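Local coordinates for protein tannase (PDB 6YQ4) that probably hydrolyses the galloyl esters of gallotannins, as a bacterial tannase of the alpha/beta-hydrolase type that also binds a magnesium ion, at residues 51-56 with 108-113; 279-284 with 452-457; 349-354 with 444-449. All coordinates share one frame; numbering follows the deposited sequence. Where two conformers were deposited one is given.

How the interactions relate
Interactions 1 and 3 lie on opposite sides of the chain's centre, about 37 Å apart from centre to centre, and the centre of interaction 1 is about 35 Å from that of interaction 2. Interactions 2 and 3 are about 20 Å apart between centres and adjoin in sequence, because 444-449 runs directly into the helix that carries 452-457; interaction 3 is nested in the loop that interaction 2 closes. The bound magnesium ion lies near interaction 1, about 7 Å from the side chain of Val-110. Interaction 3 holds Asp-444, which probably belongs to the catalytic triad, and a bound glycerol.

Interaction 1: 51-56 with 108-113; sequences IYIPEE and GYVVAA
Tyr-52 and Val-111 face each other as a hydrogen-bonded antiparallel pair. Tyr-52 N reaches Val-111 O at 2.6 Å, and Val-111 N reaches Tyr-52 O at 2.9 Å with an N-H...O angle of 175°. The axes of strands 51-54 and 110-113 come within 4.6 Å and run at 173°, so the pairing is almost exactly antiparallel. On the face that carries Tyr-52 and Val-111, the valine presents its CG1 branch to the rim of the aromatic ring: Val-111 CG1 lies 3.8 Å from Tyr-52 CD2, in the ring plane. Val-111 CG1 is anti to its own backbone N (chi1 174°), which leaves this branch beside the ring edge instead of over its face. The opposite face has a bump beside a small residue, with Ile-51 CG1 packed against the Ala-112 CB methyl at 4.0 Å. Ile-53 and Val-110 lie side by side and point the same way, their CG2 methyls 3.9 Å apart. Beyond them, where the second strand begins, Pro-54 sets its CD, and CG next to it, against Tyr-109 O, with CD at 3.5 Å. Together these pieces join two strands of the central mixed sheet: 26-36 continues it beyond 48-54, and 73-76 lies next to 110-114. Helix 100-106 packs on the Tyr-52 and Val-111 face through Leu-101, while Ile-51 touches Met-153, one of the residues of the magnesium site.

Interaction 2: 279-284 with 452-457; sequences LKLTDD and PAILAL
Leu-281 and Leu-457 bury the most surface here, 71 and 70 Å², and Ile-454 follows with 43 Å². The contact is apolar, and one methyl group is its focus. Leu-281 CD1 lies 3.8 Å from Leu-457 CB and the same distance from Leu-457 CD1, and it also comes to 4.0 Å from Ile-454 CG1. This methyl thus rests against both Ile-454 and Leu-457, which stand three residues apart on their helix. Leu-281 CG is anti to its carbonyl carbon (chi1 -65°), and chi2 of -174° then places CD1 on the helix side. The side chains of Leu-281 and Leu-457 pass at a slant, whereas Leu-279 crosses Ile-454 at about a right angle, with Leu-279 CD1 set 3.8 Å from Ile-454 CG2. The other branch of Leu-457 turns to the main chain of the loop, its CD2 lying 3.8 Å from Thr-282 O. That oxygen has a polar partner in Asn-461, farther along the same helix. Segment 279-284 leads out of helix 259-279 toward helix 298-316, and 452-457 forms part of helix 450-461. Phe-299 and Tyr-302 of helix 298-316 touch Leu-457, Phe-299 also meets Ile-454, and the far side of helix 450-461 packs through Ala-456 on strand 465-469.

Interaction 3: 349-354 with 444-449; sequences RMKSPP and DKDTSL. With GOL (glycerol), chain D.
Met-350 and Lys-351 meet Lys-445 and Asp-446 in a partly buried loop-to-loop contact, one loop following helix 340-344 and the other leading from strand 435-439 into helix 450-461. Its cross-loop bond runs from Lys-351 NZ to Asp-446 O, 3.0 Å long, on a lone pair of the carbonyl with a C=O...N angle of 141°. Extended beyond CG, the Lys-351 chain carries NZ across to this oxygen, with CE alongside it. The same NZ holds two hydroxyls of a glycerol, probably from the crystallisation liquor: O2 at 2.9 Å and O3 at 3.1 Å. Glycerol O3 in turn donates to Asp-446 OD2 at 2.7 Å and so bridges two opposite charges whose own atoms, Lys-351 NZ and Asp-446 OD2, stay 4.6 Å apart. Asp-446 OD2 also forms a salt bridge with Arg-246. Met-350 SD packs closely on Asp-446 OD1, at 3.2 Å and without a hydrogen bond, and CE lies beside both carboxylate oxygens. Met-350 CB packs 3.9 Å from Lys-445 CB. Tyr-219 ties both backbones together through its hydroxyl, which bonds Lys-445 O and Lys-351 N. Within 444-449, Asp-444 OD1 accepts from Asp-446 N at 2.9 Å with an N-H...O angle of 158°, an Asx turn, while its OD2 bonds His-476 ND1. This pairing, with Ser-166 on a probable nucleophile elbow, is consistent with the Ser-His-Asp catalytic triad of alpha/beta hydrolases.

Interaction 1: 51-56 with 108-113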
ATOM      1  N   ILE A  51     -13.481  12.743  10.920  1.00 32.09           N
ATOM      2  CA  ILE A  51     -13.295  13.896  10.047  1.00 35.91           C
ATOM      3  C   ILE A  51     -12.832  15.075  10.892  1.00 37.76           C
ATOM      4  O   ILE A  51     -13.474  15.420  11.889  1.00 33.72           O
ATOM      5  CB  ILE A  51     -14.583  14.239   9.287  1.00 34.68           C
ATOM      6  CG1 ILE A  51     -14.947  13.107   8.329  1.00 32.49           C
ATOM      7  CG2 ILE A  51     -14.424  15.563   8.553  1.00 29.92           C
ATOM      8  CD1 ILE A  51     -16.199  13.412   7.527  1.00 34.46           C
ATOM      9  N   TYR A  52     -11.715  15.680  10.499  1.00 28.67           N
ATOM     10  CA  TYR A  52     -11.143  16.830  11.185  1.00 34.74           C
ATOM     11  C   TYR A  52     -11.103  18.021  10.237  1.00 36.31           C
ATOM     12  O   TYR A  52     -10.607  17.910   9.108  1.00 38.36           O
ATOM     13  CB  TYR A  52      -9.745  16.512  11.688  1.00 35.32           C
ATOM     14  CG  TYR A  52      -9.709  15.284  12.554  1.00 36.95           C
ATOM     15  CD1 TYR A  52     -10.240  15.305  13.840  1.00 39.79           C
ATOM     16  CD2 TYR A  52      -9.166  14.093  12.085  1.00 32.61           C
ATOM     17  CE1 TYR A  52     -10.207  14.187  14.641  1.00 35.13           C
ATOM     18  CE2 TYR A  52      -9.129  12.974  12.880  1.00 36.76           C
ATOM     19  CZ  TYR A  52      -9.646  13.029  14.159  1.00 35.89           C
ATOM     20  OH  TYR A  52      -9.614  11.909  14.946  1.00 36.64           O
ATOM     21  N   ILE A  53     -11.627  19.154  10.688  1.00 34.67           N
ATOM     22  CA  ILE A  53     -11.670  20.347   9.849  1.00 37.41           C
ATOM     23  C   ILE A  53     -11.022  21.517  10.585  1.00 38.92           C
ATOM     24  O   ILE A  53     -11.361  21.774  11.754  1.00 38.66           O
ATOM     25  CB  ILE A  53     -13.114  20.679   9.454  1.00 38.88           C
ATOM     26  CG1 ILE A  53     -13.804  19.430   8.910  1.00 34.39           C
ATOM     27  CG2 ILE A  53     -13.156  21.864   8.468  1.00 37.97           C
ATOM     28  CD1 ILE A  53     -15.154  19.730   8.287  1.00 39.46           C
ATOM     29  N   PRO A  54     -10.099  22.249   9.956  1.00 37.26           N
ATOM     30  CA  PRO A  54      -9.505  23.414  10.629  1.00 39.73           C
ATOM     31  C   PRO A  54     -10.555  24.425  11.081  1.00 46.52           C
ATOM     32  O   PRO A  54     -11.576  24.643  10.422  1.00 38.81           O
ATOM     33  CB  PRO A  54      -8.573  23.999   9.566  1.00 36.38           C
ATOM     34  CG  PRO A  54      -8.208  22.819   8.709  1.00 35.72           C
ATOM     35  CD  PRO A  54      -9.465  21.983   8.651  1.00 34.49           C
ATOM     36  N   GLU A  55     -10.289  25.033  12.244  1.00 47.58           N
ATOM     37  CA  GLU A  55     -11.225  25.979  12.836  1.00 45.29           C
ATOM     38  C   GLU A  55     -11.388  27.225  11.977  1.00 49.64           C
ATOM     39  O   GLU A  55     -12.452  27.856  11.995  1.00 52.07           O
ATOM     40  CB  GLU A  55     -10.756  26.330  14.258  1.00 49.39           C
ATOM     41  CG  GLU A  55     -11.611  27.346  15.040  1.00 50.34           C
ATOM     42  CD  GLU A  55     -13.037  26.890  15.324  1.00 54.54           C
ATOM     43  OE1 GLU A  55     -13.366  25.718  15.064  1.00 56.03           O
ATOM     44  OE2 GLU A  55     -13.841  27.712  15.815  1.00 59.56           O
ATOM     45  N   GLU A  56     -10.351  27.591  11.217  1.00 54.27           N
ATOM     46  CA  GLU A  56     -10.438  28.727  10.301  1.00 54.73           C
ATOM     47  C   GLU A  56     -11.629  28.617   9.357  1.00 57.64           C
ATOM     48  O   GLU A  56     -12.216  29.635   8.979  1.00 57.16           O
ATOM     49  CB  GLU A  56      -9.148  28.838   9.476  1.00 53.35           C
ATOM     50  CG  GLU A  56      -7.954  29.416  10.225  1.00 57.49           C
ATOM     51  CD  GLU A  56      -7.257  28.409  11.140  1.00 57.19           C
ATOM     52  OE1 GLU A  56      -6.225  28.790  11.732  1.00 58.20           O
ATOM     53  OE2 GLU A  56      -7.727  27.252  11.265  1.00 50.91           O
ATOM     54  N   GLY A 108      -3.748  23.207   6.170  1.00 34.23           N
ATOM     55  CA  GLY A 108      -5.052  23.634   5.700  1.00 36.97           C
ATOM     56  C   GLY A 108      -5.898  22.586   5.007  1.00 41.74           C
ATOM     57  O   GLY A 108      -6.904  22.950   4.387  1.00 40.64           O
ATOM     58  N   TYR A 109      -5.527  21.306   5.082  1.00 30.57           N
ATOM     59  CA  TYR A 109      -6.355  20.233   4.534  1.00 36.79           C
ATOM     60  C   TYR A 109      -7.489  19.869   5.482  1.00 37.99           C
ATOM     61  O   TYR A 109      -7.343  19.916   6.706  1.00 46.65           O
ATOM     62  CB  TYR A 109      -5.524  18.973   4.263  1.00 33.87           C
ATOM     63  CG  TYR A 109      -4.487  19.168   3.205  1.00 37.94           C
ATOM     64  CD1 TYR A 109      -3.293  19.813   3.489  1.00 43.79           C
ATOM     65  CD2 TYR A 109      -4.708  18.742   1.914  1.00 46.95           C
ATOM     66  CE1 TYR A 109      -2.344  20.025   2.506  1.00 48.04           C
ATOM     67  CE2 TYR A 109      -3.758  18.953   0.921  1.00 56.80           C
ATOM     68  CZ  TYR A 109      -2.584  19.591   1.224  1.00 54.57           C
ATOM     69  OH  TYR A 109      -1.649  19.791   0.241  1.00 61.51           O
ATOM     70  N   VAL A 110      -8.624  19.496   4.910  1.00 34.64           N
ATOM     71  CA  VAL A 110      -9.609  18.726   5.653  1.00 31.73           C
ATOM     72  C   VAL A 110      -9.123  17.282   5.740  1.00 33.40           C
ATOM     73  O   VAL A 110      -8.557  16.733   4.788  1.00 35.62           O
ATOM     74  CB  VAL A 110     -10.997  18.831   4.996  1.00 34.43           C
ATOM     75  CG1 VAL A 110     -11.911  17.713   5.494  1.00 36.59           C
ATOM     76  CG2 VAL A 110     -11.622  20.177   5.290  1.00 31.84           C
ATOM     77  N   VAL A 111      -9.303  16.664   6.897  1.00 37.97           N
ATOM     78  CA  VAL A 111      -8.840  15.303   7.123  1.00 32.43           C
ATOM     79  C   VAL A 111     -10.053  14.414   7.329  1.00 28.68           C
ATOM     80  O   VAL A 111     -10.858  14.652   8.237  1.00 27.39           O
ATOM     81  CB  VAL A 111      -7.894  15.219   8.322  1.00 31.86           C
ATOM     82  CG1 VAL A 111      -7.560  13.752   8.618  1.00 25.30           C
ATOM     83  CG2 VAL A 111      -6.640  16.022   8.035  1.00 30.17           C
ATOM     84  N   ALA A 112     -10.196  13.411   6.467  1.00 25.22           N
ATOM     85  CA  ALA A 112     -11.173  12.343   6.634  1.00 27.97           C
ATOM     86  C   ALA A 112     -10.369  11.057   6.690  1.00 28.89           C
ATOM     87  O   ALA A 112      -9.679  10.715   5.724  1.00 30.61           O
ATOM     88  CB  ALA A 112     -12.196  12.321   5.501  1.00 30.88           C
ATOM     89  N   ALA A 113     -10.425  10.375   7.829  1.00 25.00           N
ATOM     90  CA  ALA A 113      -9.577   9.212   8.107  1.00 29.66           C
ATOM     91  C   ALA A 113     -10.458   8.001   8.401  1.00 33.75           C
ATOM     92  O   ALA A 113     -10.962   7.850   9.534  1.00 26.06           O
ATOM     93  CB  ALA A 113      -8.643   9.498   9.291  1.00 31.70           C
TER

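Interaction 2: 279-284 with 452-457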
ATOM      1  N   LEU A 279       3.350  -8.126 -19.738  1.00 32.51           N
ATOM      2  CA  LEU A 279       2.825  -6.803 -19.444  1.00 33.83           C
ATOM      3  C   LEU A 279       3.182  -5.783 -20.524  1.00 37.97           C
ATOM      4  O   LEU A 279       2.459  -4.793 -20.679  1.00 33.34           O
ATOM      5  CB  LEU A 279       3.353  -6.334 -18.072  1.00 41.25           C
ATOM      6  CG  LEU A 279       3.233  -7.263 -16.842  1.00 29.73           C
ATOM      7  CD1 LEU A 279       4.026  -6.763 -15.616  1.00 21.65           C
ATOM      8  CD2 LEU A 279       1.782  -7.439 -16.489  1.00 20.99           C
ATOM      9  N   LYS A 280       4.258  -6.015 -21.286  1.00 41.47           N
ATOM     10  CA  LYS A 280       4.704  -5.102 -22.348  1.00 33.93           C
ATOM     11  C   LYS A 280       4.886  -3.689 -21.799  1.00 29.07           C
ATOM     12  O   LYS A 280       4.304  -2.712 -22.279  1.00 24.91           O
ATOM     13  CB  LYS A 280       3.744  -5.129 -23.537  1.00 32.89           C
ATOM     14  CG  LYS A 280       3.491  -6.547 -23.988  1.00 43.44           C
ATOM     15  CD  LYS A 280       2.873  -6.628 -25.361  1.00 50.27           C
ATOM     16  CE  LYS A 280       2.605  -8.078 -25.728  1.00 56.87           C
ATOM     17  NZ  LYS A 280       3.808  -8.939 -25.513  1.00 57.09           N
ATOM     18  N   LEU A 281       5.691  -3.608 -20.746  1.00 26.63           N
ATOM     19  CA  LEU A 281       6.039  -2.351 -20.116  1.00 23.03           C
ATOM     20  C   LEU A 281       7.177  -1.689 -20.889  1.00 37.24           C
ATOM     21  O   LEU A 281       8.137  -2.346 -21.312  1.00 40.71           O
ATOM     22  CB  LEU A 281       6.452  -2.604 -18.662  1.00 28.93           C
ATOM     23  CG  LEU A 281       5.363  -3.135 -17.712  1.00 22.91           C
ATOM     24  CD1 LEU A 281       5.879  -3.180 -16.343  1.00 27.27           C
ATOM     25  CD2 LEU A 281       4.121  -2.264 -17.763  1.00 21.08           C
ATOM     26  N   THR A 282       7.056  -0.387 -21.095  1.00 35.17           N
ATOM     27  CA  THR A 282       8.083   0.400 -21.756  1.00 39.58           C
ATOM     28  C   THR A 282       8.602   1.454 -20.797  1.00 36.77           C
ATOM     29  O   THR A 282       7.849   1.991 -19.976  1.00 34.11           O
ATOM     30  CB  THR A 282       7.540   1.090 -22.998  1.00 40.40           C
ATOM     31  OG1 THR A 282       6.442   1.912 -22.607  1.00 41.11           O
ATOM     32  CG2 THR A 282       7.077   0.072 -24.044  1.00 33.69           C
ATOM     33  N   ASP A 283       9.894   1.749 -20.899  1.00 29.75           N
ATOM     34  CA  ASP A 283      10.437   2.837 -20.096  1.00 38.83           C
ATOM     35  C   ASP A 283      10.106   4.200 -20.713  1.00 41.02           C
ATOM     36  O   ASP A 283       9.253   4.301 -21.593  1.00 28.02           O
ATOM     37  CB  ASP A 283      11.950   2.674 -19.934  1.00 47.29           C
ATOM     38  CG  ASP A 283      12.708   2.807 -21.255  1.00 52.97           C
ATOM     39  OD1 ASP A 283      12.102   3.199 -22.285  1.00 54.43           O
ATOM     40  OD2 ASP A 283      13.926   2.506 -21.250  1.00 52.91           O
ATOM     41  N   ASP A 284      10.802   5.242 -20.257  1.00 48.25           N
ATOM     42  CA  ASP A 284      10.575   6.604 -20.725  1.00 48.67           C
ATOM     43  C   ASP A 284      10.770   6.752 -22.223  1.00 44.59           C
ATOM     44  O   ASP A 284      10.153   7.624 -22.849  1.00 47.79           O
ATOM     45  CB  ASP A 284      11.541   7.538 -20.017  1.00 55.95           C
ATOM     46  CG  ASP A 284      10.860   8.420 -19.058  1.00 57.42           C
ATOM     47  OD1 ASP A 284       9.626   8.277 -18.939  1.00 61.08           O
ATOM     48  OD2 ASP A 284      11.554   9.257 -18.447  1.00 59.76           O
ATOM     49  N   PRO A 452       6.603  -2.559  -6.876  1.00 24.90           N
ATOM     50  CA  PRO A 452       6.220  -1.148  -7.021  1.00 16.36           C
ATOM     51  C   PRO A 452       6.738  -0.523  -8.312  1.00 27.06           C
ATOM     52  O   PRO A 452       6.030   0.308  -8.902  1.00 27.93           O
ATOM     53  CB  PRO A 452       6.821  -0.464  -5.772  1.00 21.68           C
ATOM     54  CG  PRO A 452       7.914  -1.397  -5.275  1.00 18.98           C
ATOM     55  CD  PRO A 452       7.406  -2.787  -5.650  1.00 18.01           C
ATOM     56  N   ALA A 453       7.937  -0.906  -8.775  1.00 23.26           N
ATOM     57  CA  ALA A 453       8.419  -0.435 -10.084  1.00 24.81           C
ATOM     58  C   ALA A 453       7.449  -0.795 -11.203  1.00 32.63           C
ATOM     59  O   ALA A 453       7.147   0.047 -12.069  1.00 34.23           O
ATOM     60  CB  ALA A 453       9.797  -1.025 -10.415  1.00 18.14           C
ATOM     61  N   ILE A 454       6.966  -2.051 -11.219  1.00 17.64           N
ATOM     62  CA  ILE A 454       5.997  -2.468 -12.237  1.00 19.46           C
ATOM     63  C   ILE A 454       4.707  -1.658 -12.131  1.00 27.07           C
ATOM     64  O   ILE A 454       4.112  -1.283 -13.145  1.00 31.45           O
ATOM     65  CB  ILE A 454       5.723  -3.975 -12.128  1.00 23.01           C
ATOM     66  CG1 ILE A 454       6.859  -4.781 -12.757  1.00 18.37           C
ATOM     67  CG2 ILE A 454       4.355  -4.333 -12.720  1.00 18.12           C
ATOM     68  CD1 ILE A 454       6.779  -6.247 -12.340  1.00 19.88           C
ATOM     69  N   LEU A 455       4.245  -1.369 -10.911  1.00 28.20           N
ATOM     70  CA  LEU A 455       3.076  -0.498 -10.778  1.00 28.25           C
ATOM     71  C   LEU A 455       3.358   0.876 -11.381  1.00 38.32           C
ATOM     72  O   LEU A 455       2.564   1.403 -12.172  1.00 32.76           O
ATOM     73  CB  LEU A 455       2.692  -0.358  -9.315  1.00 20.88           C
ATOM     74  CG  LEU A 455       1.543   0.564  -8.934  1.00 27.59           C
ATOM     75  CD1 LEU A 455       0.234  -0.061  -9.326  1.00 27.75           C
ATOM     76  CD2 LEU A 455       1.582   0.792  -7.432  1.00 27.10           C
ATOM     77  N   ALA A 456       4.502   1.460 -11.014  1.00 33.81           N
ATOM     78  CA  ALA A 456       4.897   2.758 -11.533  1.00 30.59           C
ATOM     79  C   ALA A 456       5.002   2.744 -13.060  1.00 19.03           C
ATOM     80  O   ALA A 456       4.580   3.692 -13.724  1.00 22.80           O
ATOM     81  CB  ALA A 456       6.214   3.181 -10.869  1.00 24.49           C
ATOM     82  N   LEU A 457       5.510   1.661 -13.647  1.00 25.20           N
ATOM     83  CA  LEU A 457       5.634   1.651 -15.108  1.00 25.73           C
ATOM     84  C   LEU A 457       4.272   1.601 -15.775  1.00 20.25           C
ATOM     85  O   LEU A 457       4.046   2.252 -16.806  1.00 30.64           O
ATOM     86  CB  LEU A 457       6.473   0.467 -15.577  1.00 32.69           C
ATOM     87  CG  LEU A 457       7.969   0.551 -15.291  1.00 36.59           C
ATOM     88  CD1 LEU A 457       8.625  -0.848 -15.182  1.00 20.06           C
ATOM     89  CD2 LEU A 457       8.606   1.389 -16.343  1.00 21.22           C
TER

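Interaction 3: 349-354 with 444-449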
ATOM      1  N   ARG A 349      18.432 -12.111   3.128  1.00 30.89           N
ATOM      2  CA  ARG A 349      17.063 -12.068   2.636  0.58 29.75           C
ATOM      3  C   ARG A 349      16.107 -11.998   3.822  1.00 25.00           C
ATOM      4  O   ARG A 349      16.452 -12.379   4.935  1.00 30.91           O
ATOM      5  CB  ARG A 349      16.771 -13.295   1.754  0.58 31.73           C
ATOM      6  CG  ARG A 349      15.621 -14.197   2.213  0.58 27.10           C
ATOM      7  CD  ARG A 349      15.760 -15.667   1.767  0.58 25.58           C
ATOM      8  NE  ARG A 349      16.207 -15.852   0.384  0.58 26.08           N
ATOM      9  CZ  ARG A 349      15.419 -16.192  -0.637  0.58 27.58           C
ATOM     10  NH1 ARG A 349      15.932 -16.335  -1.849  0.58 24.97           N
ATOM     11  NH2 ARG A 349      14.116 -16.379  -0.458  0.58 28.78           N
ATOM     12  N   MET A 350      14.897 -11.500   3.578  1.00 26.97           N
ATOM     13  CA  MET A 350      13.892 -11.420   4.632  1.00 25.48           C
ATOM     14  C   MET A 350      12.911 -12.593   4.598  1.00 29.46           C
ATOM     15  O   MET A 350      12.954 -13.476   5.451  1.00 36.22           O
ATOM     16  CB  MET A 350      13.124 -10.119   4.520  1.00 25.75           C
ATOM     17  CG  MET A 350      12.432  -9.751   5.794  1.00 37.01           C
ATOM     18  SD  MET A 350      11.204  -8.481   5.566  1.00 41.31           S
ATOM     19  CE  MET A 350       9.825  -9.142   6.515  1.00 40.68           C
ATOM     20  N   LYS A 351      12.004 -12.600   3.636  1.00 34.93           N
ATOM     21  CA  LYS A 351      11.008 -13.652   3.586  1.00 29.89           C
ATOM     22  C   LYS A 351      11.582 -14.890   2.906  1.00 29.51           C
ATOM     23  O   LYS A 351      12.518 -14.814   2.109  1.00 29.84           O
ATOM     24  CB  LYS A 351       9.758 -13.158   2.854  1.00 29.13           C
ATOM     25  CG  LYS A 351       9.185 -11.880   3.444  1.00 23.14           C
ATOM     26  CD  LYS A 351       7.745 -11.648   3.041  1.00 19.79           C
ATOM     27  CE  LYS A 351       7.193 -10.446   3.781  1.00 19.38           C
ATOM     28  NZ  LYS A 351       5.933  -9.907   3.148  1.00 23.45           N
ATOM     29  N   SER A 352      11.013 -16.050   3.245  1.00 25.78           N
ATOM     30  CA  SER A 352      11.383 -17.334   2.675  1.00 30.44           C
ATOM     31  C   SER A 352      10.397 -17.750   1.587  1.00 32.92           C
ATOM     32  O   SER A 352       9.204 -17.453   1.680  1.00 41.80           O
ATOM     33  CB  SER A 352      11.433 -18.412   3.762  1.00 25.69           C
ATOM     34  OG  SER A 352      12.194 -17.950   4.857  1.00 30.30           O
ATOM     35  N   PRO A 353      10.863 -18.477   0.573  1.00 28.74           N
ATOM     36  CA  PRO A 353      10.023 -18.759  -0.596  1.00 32.10           C
ATOM     37  C   PRO A 353       9.063 -19.906  -0.337  1.00 29.64           C
ATOM     38  O   PRO A 353       9.459 -20.941   0.214  1.00 27.64           O
ATOM     39  CB  PRO A 353      11.052 -19.138  -1.674  1.00 31.16           C
ATOM     40  CG  PRO A 353      12.157 -19.791  -0.893  1.00 35.39           C
ATOM     41  CD  PRO A 353      12.169 -19.162   0.490  1.00 31.33           C
ATOM     42  N   PRO A 354       7.803 -19.802  -0.795  1.00 32.96           N
ATOM     43  CA  PRO A 354       7.224 -18.639  -1.489  1.00 35.60           C
ATOM     44  C   PRO A 354       6.790 -17.540  -0.514  1.00 36.50           C
ATOM     45  O   PRO A 354       6.009 -17.785   0.389  1.00 40.98           O
ATOM     46  CB  PRO A 354       6.005 -19.227  -2.235  1.00 23.96           C
ATOM     47  CG  PRO A 354       6.197 -20.724  -2.190  1.00 27.24           C
ATOM     48  CD  PRO A 354       6.954 -21.001  -0.930  1.00 27.65           C
ATOM     49  N   ASP A 444      14.334  -2.100   1.608  1.00 34.41           N
ATOM     50  CA  ASP A 444      13.046  -2.706   1.936  1.00 29.71           C
ATOM     51  C   ASP A 444      12.943  -4.071   1.263  1.00 31.39           C
ATOM     52  O   ASP A 444      12.857  -4.169   0.032  1.00 24.96           O
ATOM     53  CB  ASP A 444      11.910  -1.790   1.486  1.00 30.37           C
ATOM     54  CG  ASP A 444      10.538  -2.249   1.969  1.00 30.35           C
ATOM     55  OD1 ASP A 444      10.327  -3.460   2.216  1.00 34.58           O
ATOM     56  OD2 ASP A 444       9.664  -1.369   2.112  1.00 32.63           O
ATOM     57  N   LYS A 445      12.916  -5.132   2.066  1.00 29.66           N
ATOM     58  CA  LYS A 445      12.825  -6.475   1.520  1.00 30.18           C
ATOM     59  C   LYS A 445      11.527  -7.159   1.919  1.00 25.73           C
ATOM     60  O   LYS A 445      11.427  -8.380   1.818  1.00 24.16           O
ATOM     61  CB  LYS A 445      14.028  -7.304   1.943  1.00 26.74           C
ATOM     62  CG  LYS A 445      15.344  -6.701   1.468  1.00 34.00           C
ATOM     63  CD  LYS A 445      16.526  -7.579   1.904  1.00 45.53           C
ATOM     64  CE  LYS A 445      17.841  -7.002   1.428  1.00 46.71           C
ATOM     65  NZ  LYS A 445      18.956  -7.508   2.275  1.00 47.83           N
ATOM     66  N   ASP A 446      10.511  -6.385   2.321  1.00 21.01           N
ATOM     67  CA  ASP A 446       9.207  -6.986   2.576  1.00 24.66           C
ATOM     68  C   ASP A 446       8.540  -7.403   1.286  1.00 29.56           C
ATOM     69  O   ASP A 446       7.727  -8.335   1.283  1.00 35.10           O
ATOM     70  CB  ASP A 446       8.312  -6.030   3.354  1.00 23.44           C
ATOM     71  CG  ASP A 446       8.620  -6.045   4.864  1.00 30.56           C
ATOM     72  OD1 ASP A 446       9.757  -5.693   5.270  1.00 25.64           O
ATOM     73  OD2 ASP A 446       7.720  -6.414   5.639  1.00 34.24           O
ATOM     74  N   THR A 447       8.868  -6.720   0.191  1.00 28.09           N
ATOM     75  CA  THR A 447       8.482  -7.144  -1.142  1.00 28.29           C
ATOM     76  C   THR A 447       9.596  -6.749  -2.098  1.00 28.35           C
ATOM     77  O   THR A 447      10.471  -5.948  -1.766  1.00 24.31           O
ATOM     78  CB  THR A 447       7.143  -6.543  -1.592  1.00 30.58           C
ATOM     79  OG1 THR A 447       6.743  -7.165  -2.813  1.00 28.76           O
ATOM     80  CG2 THR A 447       7.245  -5.041  -1.808  1.00 32.53           C
ATOM     81  N   SER A 448       9.576  -7.361  -3.267  1.00 27.95           N
ATOM     82  CA  SER A 448      10.537  -7.038  -4.307  1.00 32.44           C
ATOM     83  C   SER A 448      10.358  -5.600  -4.792  1.00 32.53           C
ATOM     84  O   SER A 448       9.237  -5.149  -5.018  1.00 32.88           O
ATOM     85  CB  SER A 448      10.348  -8.009  -5.465  1.00 41.58           C
ATOM     86  OG  SER A 448      11.414  -7.911  -6.371  1.00 54.54           O
ATOM     87  N   LEU A 449      11.470  -4.871  -4.956  1.00 24.25           N
ATOM     88  CA  LEU A 449      11.389  -3.558  -5.603  1.00 27.00           C
ATOM     89  C   LEU A 449      10.808  -3.652  -7.020  1.00 27.14           C
ATOM     90  O   LEU A 449      10.304  -2.656  -7.553  1.00 20.58           O
ATOM     91  CB  LEU A 449      12.777  -2.912  -5.652  1.00 24.18           C
ATOM     92  CG  LEU A 449      12.931  -1.554  -6.340  1.00 25.20           C
ATOM     93  CD1 LEU A 449      12.255  -0.458  -5.526  1.00 25.59           C
ATOM     94  CD2 LEU A 449      14.387  -1.226  -6.535  1.00 21.56           C
TER
HETATM   95  C1  GOL D 501       1.794  -6.849   4.528  1.00 36.60           C
HETATM   96  O1  GOL D 501       0.719  -7.717   4.312  1.00 36.20           O
HETATM   97  C2  GOL D 501       2.999  -7.779   4.947  1.00 35.64           C
HETATM   98  O2  GOL D 501       3.434  -8.625   3.921  1.00 33.68           O
HETATM   99  C3  GOL D 501       4.144  -6.868   5.429  1.00 36.08           C
HETATM  100  O3  GOL D 501       5.335  -7.510   4.987  1.00 39.99           O